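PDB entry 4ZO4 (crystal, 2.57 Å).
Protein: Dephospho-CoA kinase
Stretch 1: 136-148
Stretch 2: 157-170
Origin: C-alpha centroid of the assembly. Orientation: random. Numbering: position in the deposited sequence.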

ATOM      1  N   ILE A 136     -20.699 -13.984 -10.250  1.00 59.67           N
ATOM      2  CA  ILE A 136     -22.043 -13.480 -10.215  1.00 65.57           C
ATOM      3  C   ILE A 136     -22.002 -11.986  -9.968  1.00 70.15           C
ATOM      4  O   ILE A 136     -21.618 -11.521  -8.888  1.00 73.79           O
ATOM      5  CB  ILE A 136     -22.874 -14.160  -9.135  1.00 66.01           C
ATOM      6  CG1 ILE A 136     -22.836 -15.672  -9.365  1.00 69.02           C
ATOM      7  CG2 ILE A 136     -24.295 -13.646  -9.224  1.00 65.46           C
ATOM      8  CD1 ILE A 136     -23.162 -16.493  -8.150  1.00 76.99           C
ATOM      9  N   TYR A 137     -22.426 -11.262 -10.992  1.00 72.36           N
ATOM     10  CA  TYR A 137     -22.270  -9.840 -11.105  1.00 76.42           C
ATOM     11  C   TYR A 137     -23.628  -9.138 -11.037  1.00 84.19           C
ATOM     12  O   TYR A 137     -24.584  -9.553 -11.707  1.00 92.46           O
ATOM     13  CB  TYR A 137     -21.639  -9.546 -12.457  1.00 73.32           C
ATOM     14  CG  TYR A 137     -21.353  -8.100 -12.730  1.00 75.20           C
ATOM     15  CD1 TYR A 137     -20.820  -7.268 -11.732  1.00 75.95           C
ATOM     16  CD2 TYR A 137     -21.547  -7.566 -13.998  1.00 76.52           C
ATOM     17  CE1 TYR A 137     -20.515  -5.952 -11.996  1.00 74.34           C
ATOM     18  CE2 TYR A 137     -21.242  -6.243 -14.274  1.00 78.09           C
ATOM     19  CZ  TYR A 137     -20.723  -5.447 -13.262  1.00 81.34           C
ATOM     20  OH  TYR A 137     -20.424  -4.127 -13.501  1.00 92.70           O
ATOM     21  N   THR A 138     -23.694  -8.079 -10.227  1.00 79.82           N
ATOM     22  CA  THR A 138     -24.814  -7.144 -10.205  1.00 77.45           C
ATOM     23  C   THR A 138     -24.366  -5.714 -10.595  1.00 75.03           C
ATOM     24  O   THR A 138     -23.852  -4.987  -9.768  1.00 76.68           O
ATOM     25  CB  THR A 138     -25.425  -7.121  -8.804  1.00 80.05           C
ATOM     26  OG1 THR A 138     -25.613  -8.472  -8.337  1.00 78.66           O
ATOM     27  CG2 THR A 138     -26.740  -6.383  -8.828  1.00 80.87           C
ATOM     28  N   PRO A 139     -24.557  -5.302 -11.855  1.00 74.95           N
ATOM     29  CA  PRO A 139     -24.090  -3.971 -12.271  1.00 77.33           C
ATOM     30  C   PRO A 139     -24.552  -2.871 -11.329  1.00 76.79           C
ATOM     31  O   PRO A 139     -25.585  -3.009 -10.682  1.00 74.88           O
ATOM     32  CB  PRO A 139     -24.755  -3.754 -13.632  1.00 81.18           C
ATOM     33  CG  PRO A 139     -25.223  -5.083 -14.085  1.00 87.77           C
ATOM     34  CD  PRO A 139     -25.433  -5.923 -12.862  1.00 85.67           C
ATOM     35  N   LYS A 140     -23.801  -1.782 -11.268  1.00 78.38           N
ATOM     36  CA  LYS A 140     -24.128  -0.649 -10.381  1.00 81.28           C
ATOM     37  C   LYS A 140     -23.836   0.667 -11.063  1.00 84.93           C
ATOM     38  O   LYS A 140     -22.960   0.751 -11.920  1.00 85.98           O
ATOM     39  CB  LYS A 140     -23.307  -0.703  -9.099  1.00 78.89           C
ATOM     40  CG  LYS A 140     -23.656  -1.857  -8.180  1.00 77.97           C
ATOM     41  CD  LYS A 140     -25.000  -1.666  -7.515  1.00 79.22           C
ATOM     42  CE  LYS A 140     -25.191  -2.731  -6.460  1.00 79.14           C
ATOM     43  NZ  LYS A 140     -26.478  -2.528  -5.753  1.00 88.16           N
ATOM     44  N   GLU A 141     -24.567   1.712 -10.694  1.00 98.74           N
ATOM     45  CA  GLU A 141     -24.250   3.022 -11.250  1.00102.32           C
ATOM     46  C   GLU A 141     -23.007   3.540 -10.516  1.00101.80           C
ATOM     47  O   GLU A 141     -22.976   3.647  -9.272  1.00 85.43           O
ATOM     48  CB  GLU A 141     -25.420   4.003 -11.174  1.00109.46           C
ATOM     49  CG  GLU A 141     -25.582   4.817 -12.468  1.00115.68           C
ATOM     50  CD  GLU A 141     -26.500   6.025 -12.308  1.00119.14           C
ATOM     51  OE1 GLU A 141     -27.062   6.489 -13.325  1.00121.76           O
ATOM     52  OE2 GLU A 141     -26.658   6.517 -11.169  1.00120.27           O
ATOM     53  N   LEU A 142     -21.971   3.809 -11.303  1.00 92.15           N
ATOM     54  CA  LEU A 142     -20.726   4.286 -10.776  1.00 91.14           C
ATOM     55  C   LEU A 142     -20.787   5.807 -10.743  1.00 88.40           C
ATOM     56  O   LEU A 142     -19.912   6.502 -11.282  1.00 92.55           O
ATOM     57  CB  LEU A 142     -19.569   3.781 -11.638  1.00 95.00           C
ATOM     58  CG  LEU A 142     -19.526   2.260 -11.832  1.00 93.82           C
ATOM     59  CD1 LEU A 142     -18.330   1.867 -12.682  1.00 91.81           C
ATOM     60  CD2 LEU A 142     -19.473   1.524 -10.506  1.00 90.10           C
ATOM     61  N   SER A 143     -21.837   6.305 -10.100  1.00 83.91           N
ATOM     62  CA  SER A 143     -22.084   7.731  -9.947  1.00 89.15           C
ATOM     63  C   SER A 143     -22.124   8.034  -8.485  1.00 87.89           C
ATOM     64  O   SER A 143     -22.968   7.507  -7.763  1.00 93.83           O
ATOM     65  CB  SER A 143     -23.440   8.116 -10.531  1.00 94.75           C
ATOM     66  OG  SER A 143     -23.789   9.437 -10.173  1.00 97.22           O
ATOM     67  N   LEU A 144     -21.229   8.901  -8.048  1.00 86.78           N
ATOM     68  CA  LEU A 144     -21.186   9.290  -6.658  1.00 82.94           C
ATOM     69  C   LEU A 144     -22.524   9.829  -6.161  1.00 87.31           C
ATOM     70  O   LEU A 144     -23.047   9.366  -5.153  1.00 91.47           O
ATOM     71  CB  LEU A 144     -20.134  10.364  -6.453  1.00 81.23           C
ATOM     72  CG  LEU A 144     -19.960  10.760  -4.997  1.00 79.72           C
ATOM     73  CD1 LEU A 144     -19.504   9.558  -4.197  1.00 81.63           C
ATOM     74  CD2 LEU A 144     -18.957  11.880  -4.914  1.00 85.53           C
ATOM     75  N   LYS A 145     -23.073  10.797  -6.887  1.00 87.74           N
ATOM     76  CA  LYS A 145     -24.202  11.601  -6.395  1.00 92.67           C
ATOM     77  C   LYS A 145     -25.456  10.740  -6.274  1.00 91.49           C
ATOM     78  O   LYS A 145     -26.240  10.876  -5.330  1.00 89.19           O
ATOM     79  CB  LYS A 145     -24.511  12.800  -7.317  1.00 99.47           C
ATOM     80  CG  LYS A 145     -23.342  13.439  -8.082  1.00105.32           C
ATOM     81  CD  LYS A 145     -22.391  14.217  -7.179  1.00106.89           C
ATOM     82  CE  LYS A 145     -21.617  15.263  -7.964  1.00109.56           C
ATOM     83  NZ  LYS A 145     -21.433  16.506  -7.167  1.00115.75           N
ATOM     84  N   ARG A 146     -25.632   9.847  -7.237  1.00 88.93           N
ATOM     85  CA  ARG A 146     -26.736   8.925  -7.200  1.00 89.04           C
ATOM     86  C   ARG A 146     -26.611   7.909  -6.063  1.00 83.76           C
ATOM     87  O   ARG A 146     -27.591   7.293  -5.687  1.00 81.74           O
ATOM     88  CB  ARG A 146     -26.895   8.230  -8.560  1.00 99.98           C
ATOM     89  CG  ARG A 146     -27.373   9.139  -9.712  1.00106.87           C
ATOM     90  CD  ARG A 146     -28.761   9.739  -9.479  1.00104.96           C
ATOM     91  NE  ARG A 146     -29.619   9.706 -10.670  1.00113.91           N
ATOM     92  CZ  ARG A 146     -30.393   8.673 -11.041  1.00113.41           C
ATOM     93  NH1 ARG A 146     -30.422   7.543 -10.335  1.00103.68           N
ATOM     94  NH2 ARG A 146     -31.142   8.762 -12.139  1.00110.62           N
ATOM     95  N   ILE A 147     -25.417   7.721  -5.514  1.00 84.39           N
ATOM     96  CA  ILE A 147     -25.248   6.830  -4.364  1.00 84.67           C
ATOM     97  C   ILE A 147     -25.615   7.520  -3.041  1.00 84.15           C
ATOM     98  O   ILE A 147     -26.141   6.880  -2.123  1.00 88.99           O
ATOM     99  CB  ILE A 147     -23.810   6.276  -4.285  1.00 90.57           C
ATOM    100  CG1 ILE A 147     -23.513   5.363  -5.489  1.00 87.66           C
ATOM    101  CG2 ILE A 147     -23.606   5.502  -2.986  1.00 95.48           C
ATOM    102  CD1 ILE A 147     -22.054   4.962  -5.627  1.00 83.96           C
HETATM  103  N   MSE A 148     -25.325   8.810  -2.931  1.00 85.20           N
HETATM  104  CA  MSE A 148     -25.661   9.591  -1.723  1.00 88.73           C
HETATM  105  C   MSE A 148     -27.158   9.721  -1.593  1.00 88.12           C
HETATM  106  O   MSE A 148     -27.682   9.493  -0.521  1.00 87.10           O
HETATM  107  CB  MSE A 148     -25.000  10.981  -1.706  1.00 85.60           C
HETATM  108  CG  MSE A 148     -23.505  10.863  -1.451  1.00 85.83           C
HETATM  109 SE   MSE A 148     -22.551  12.481  -2.034  0.70 87.26          SE
HETATM  110  CE  MSE A 148     -23.062  13.643  -0.535  1.00 89.71           C
ATOM    111  N   ALA A 157     -18.649   7.837   2.947  1.00 68.06           N
ATOM    112  CA  ALA A 157     -19.147   6.481   2.797  1.00 68.44           C
ATOM    113  C   ALA A 157     -19.497   6.163   1.311  1.00 66.83           C
ATOM    114  O   ALA A 157     -19.309   5.035   0.823  1.00 63.54           O
ATOM    115  CB  ALA A 157     -20.350   6.279   3.692  1.00 69.43           C
ATOM    116  N   ALA A 158     -19.978   7.162   0.591  1.00 62.17           N
ATOM    117  CA  ALA A 158     -20.255   6.981  -0.814  1.00 64.35           C
ATOM    118  C   ALA A 158     -18.972   6.651  -1.558  1.00 67.06           C
ATOM    119  O   ALA A 158     -18.948   5.795  -2.454  1.00 72.93           O
ATOM    120  CB  ALA A 158     -20.902   8.225  -1.376  1.00 64.12           C
ATOM    121  N   LYS A 159     -17.893   7.310  -1.167  1.00 67.18           N
ATOM    122  CA  LYS A 159     -16.595   7.116  -1.808  1.00 64.32           C
ATOM    123  C   LYS A 159     -16.202   5.673  -1.661  1.00 60.59           C
ATOM    124  O   LYS A 159     -15.785   5.031  -2.619  1.00 62.75           O
ATOM    125  CB  LYS A 159     -15.568   7.988  -1.123  1.00 69.30           C
ATOM    126  CG  LYS A 159     -14.269   8.128  -1.871  1.00 79.15           C
ATOM    127  CD  LYS A 159     -13.121   8.332  -0.901  1.00 83.70           C
ATOM    128  CE  LYS A 159     -11.810   8.435  -1.653  1.00 91.06           C
ATOM    129  NZ  LYS A 159     -10.822   7.469  -1.101  1.00 92.47           N
ATOM    130  N   ALA A 160     -16.356   5.154  -0.447  1.00 58.84           N
ATOM    131  CA  ALA A 160     -16.008   3.770  -0.135  1.00 55.81           C
ATOM    132  C   ALA A 160     -16.796   2.786  -0.994  1.00 64.14           C
ATOM    133  O   ALA A 160     -16.251   1.842  -1.603  1.00 65.28           O
ATOM    134  CB  ALA A 160     -16.303   3.508   1.317  1.00 59.79           C
ATOM    135  N   ARG A 161     -18.101   3.017  -1.034  1.00 61.02           N
ATOM    136  CA  ARG A 161     -18.953   2.162  -1.735  1.00 60.38           C
ATOM    137  C   ARG A 161     -18.598   2.175  -3.208  1.00 59.95           C
ATOM    138  O   ARG A 161     -18.504   1.126  -3.846  1.00 58.22           O
ATOM    139  CB  ARG A 161     -20.403   2.600  -1.520  1.00 69.05           C
ATOM    140  CG  ARG A 161     -21.347   1.455  -1.807  1.00 76.28           C
ATOM    141  CD  ARG A 161     -22.714   1.697  -1.260  1.00 86.08           C
ATOM    142  NE  ARG A 161     -23.290   0.467  -0.727  1.00 93.78           N
ATOM    143  CZ  ARG A 161     -24.588   0.309  -0.494  1.00107.88           C
ATOM    144  NH1 ARG A 161     -25.445   1.292  -0.765  1.00105.19           N
ATOM    145  NH2 ARG A 161     -25.037  -0.841  -0.004  1.00123.65           N
ATOM    146  N   LEU A 162     -18.428   3.374  -3.751  1.00 59.25           N
ATOM    147  CA  LEU A 162     -18.075   3.554  -5.168  1.00 57.46           C
ATOM    148  C   LEU A 162     -16.748   2.901  -5.536  1.00 56.52           C
ATOM    149  O   LEU A 162     -16.592   2.295  -6.622  1.00 58.48           O
ATOM    150  CB  LEU A 162     -17.980   5.060  -5.513  1.00 56.81           C
ATOM    151  CG  LEU A 162     -17.781   5.410  -6.993  1.00 55.75           C
ATOM    152  CD1 LEU A 162     -18.709   4.589  -7.860  1.00 62.20           C
ATOM    153  CD2 LEU A 162     -18.113   6.842  -7.269  1.00 55.76           C
ATOM    154  N   ASP A 163     -15.760   3.063  -4.671  1.00 56.05           N
ATOM    155  CA  ASP A 163     -14.457   2.484  -4.967  1.00 56.86           C
ATOM    156  C   ASP A 163     -14.532   0.972  -5.042  1.00 58.08           C
ATOM    157  O   ASP A 163     -13.873   0.354  -5.860  1.00 64.43           O
ATOM    158  CB  ASP A 163     -13.458   2.895  -3.902  1.00 60.70           C
ATOM    159  CG  ASP A 163     -12.972   4.326  -4.072  1.00 65.48           C
ATOM    160  OD1 ASP A 163     -12.927   4.862  -5.218  1.00 61.87           O
ATOM    161  OD2 ASP A 163     -12.630   4.916  -3.031  1.00 69.29           O
ATOM    162  N   SER A 164     -15.308   0.365  -4.163  1.00 59.86           N
ATOM    163  CA  SER A 164     -15.355  -1.069  -4.116  1.00 61.54           C
ATOM    164  C   SER A 164     -16.052  -1.566  -5.357  1.00 64.80           C
ATOM    165  O   SER A 164     -15.566  -2.479  -6.013  1.00 71.31           O
ATOM    166  CB  SER A 164     -16.058  -1.550  -2.867  1.00 62.20           C
ATOM    167  OG  SER A 164     -17.317  -0.949  -2.778  1.00 65.18           O
ATOM    168  N   GLN A 165     -17.160  -0.930  -5.721  1.00 66.75           N
ATOM    169  CA  GLN A 165     -17.825  -1.252  -6.988  1.00 62.74           C
ATOM    170  C   GLN A 165     -16.871  -1.137  -8.151  1.00 61.26           C
ATOM    171  O   GLN A 165     -16.815  -2.025  -8.982  1.00 66.94           O
ATOM    172  CB  GLN A 165     -19.043  -0.381  -7.211  1.00 67.81           C
ATOM    173  CG  GLN A 165     -20.151  -0.637  -6.189  1.00 76.74           C
ATOM    174  CD  GLN A 165     -21.259   0.415  -6.241  1.00 89.50           C
ATOM    175  OE1 GLN A 165     -21.412   1.132  -7.233  1.00 90.66           O
ATOM    176  NE2 GLN A 165     -22.038   0.511  -5.166  1.00 96.60           N
ATOM    177  N   ILE A 166     -16.059  -0.086  -8.200  1.00 61.76           N
ATOM    178  CA  ILE A 166     -15.128   0.027  -9.342  1.00 61.95           C
ATOM    179  C   ILE A 166     -14.148  -1.141  -9.369  1.00 61.94           C
ATOM    180  O   ILE A 166     -13.948  -1.783 -10.400  1.00 57.52           O
ATOM    181  CB  ILE A 166     -14.355   1.329  -9.347  1.00 64.51           C
ATOM    182  CG1 ILE A 166     -15.324   2.523  -9.421  1.00 67.16           C
ATOM    183  CG2 ILE A 166     -13.432   1.375 -10.565  1.00 65.74           C
ATOM    184  CD1 ILE A 166     -14.656   3.864  -9.113  1.00 64.09           C
ATOM    185  N   ASP A 167     -13.564  -1.420  -8.212  1.00 61.81           N
ATOM    186  CA  ASP A 167     -12.702  -2.573  -8.066  1.00 65.41           C
ATOM    187  C   ASP A 167     -13.409  -3.900  -8.486  1.00 67.21           C
ATOM    188  O   ASP A 167     -12.834  -4.686  -9.246  1.00 65.30           O
ATOM    189  CB  ASP A 167     -12.110  -2.590  -6.635  1.00 66.14           C
ATOM    190  CG  ASP A 167     -11.210  -1.354  -6.373  1.00 67.66           C
ATOM    191  OD1 ASP A 167     -10.699  -0.822  -7.369  1.00 69.10           O
ATOM    192  OD2 ASP A 167     -11.035  -0.888  -5.219  1.00 61.58           O
ATOM    193  N   ILE A 168     -14.649  -4.122  -8.035  1.00 66.42           N
ATOM    194  CA  ILE A 168     -15.428  -5.293  -8.464  1.00 64.16           C
ATOM    195  C   ILE A 168     -15.460  -5.430 -10.002  1.00 65.15           C
ATOM    196  O   ILE A 168     -15.152  -6.512 -10.548  1.00 58.77           O
ATOM    197  CB  ILE A 168     -16.873  -5.263  -7.919  1.00 64.29           C
ATOM    198  CG1 ILE A 168     -16.895  -5.628  -6.433  1.00 64.69           C
ATOM    199  CG2 ILE A 168     -17.743  -6.289  -8.627  1.00 63.02           C
ATOM    200  CD1 ILE A 168     -18.169  -5.211  -5.732  1.00 61.59           C
ATOM    201  N   GLU A 169     -15.817  -4.355 -10.704  1.00 63.02           N
ATOM    202  CA  GLU A 169     -15.827  -4.405 -12.163  1.00 65.78           C
ATOM    203  C   GLU A 169     -14.468  -4.741 -12.739  1.00 73.56           C
ATOM    204  O   GLU A 169     -14.373  -5.492 -13.733  1.00 76.78           O
ATOM    205  CB  GLU A 169     -16.277  -3.093 -12.761  1.00 71.40           C
ATOM    206  CG  GLU A 169     -17.740  -2.782 -12.541  1.00 75.63           C
ATOM    207  CD  GLU A 169     -18.297  -1.790 -13.555  1.00 86.92           C
ATOM    208  OE1 GLU A 169     -19.548  -1.728 -13.674  1.00 97.37           O
ATOM    209  OE2 GLU A 169     -17.507  -1.070 -14.229  1.00 82.91           O
ATOM    210  N   GLU A 170     -13.411  -4.191 -12.135  1.00 76.20           N
ATOM    211  CA  GLU A 170     -12.044  -4.578 -12.524  1.00 74.01           C
ATOM    212  C   GLU A 170     -11.806  -6.067 -12.458  1.00 72.56           C
ATOM    213  O   GLU A 170     -11.100  -6.617 -13.306  1.00 76.90           O
ATOM    214  CB  GLU A 170     -10.982  -3.912 -11.663  1.00 73.47           C
ATOM    215  CG  GLU A 170     -10.175  -2.875 -12.405  1.00 73.76           C
ATOM    216  CD  GLU A 170      -9.366  -3.431 -13.564  1.00 72.99           C
ATOM    217  OE1 GLU A 170      -9.498  -2.903 -14.698  1.00 66.11           O
ATOM    218  OE2 GLU A 170      -8.586  -4.386 -13.334  1.00 78.30           O
TER

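Two segments can be held together largely by apolar packing, and this pair in dephospho-CoA kinase is a compact example: 679 Å² is buried without one hydrogen bond crossing between them. Stretch 2 is a helix throughout, and walking along it shows how each turn receives stretch 1. Ala158 comes first, its CB pointing toward the partner. Having no more than a methyl group there, it lets three side chains approach closely: Leu144 CD1 lies 3.4 Å from Ala158 CB, CG of the selenomethionine Met148 3.7 Å from it, and Ile147 CG2 4.2 Å. One turn on, the aliphatic part of Arg161 contributes, with CD 4.3 Å from Ile147 CG2. Leu162 follows at the centre, and its branched end serves three neighbours: CD1 is 4.0 Å from both Leu142 CB and Ile147 CD1, while CD2 lies 4.1 Å from Leu144 CB. Ala158, Arg161, Leu162 and Gln165 together form the hole that Ile147 fills as a knob. Gln165 brings a polar group into the heart of the contact, its OE1 standing 3.2 Å from Lys140 CB, a contact with carbon. Ile166 and Ile168 add looser apolar contacts. At Glu169 the CB points sideways but the carboxylate end comes nearer stretch 1: OE2 is 3.4 Å from Leu142 CD1, and OE1 meets the Tyr137 ring edge, 2.6 Å from Tyr137 OH, though the angle is poor for a hydrogen bond.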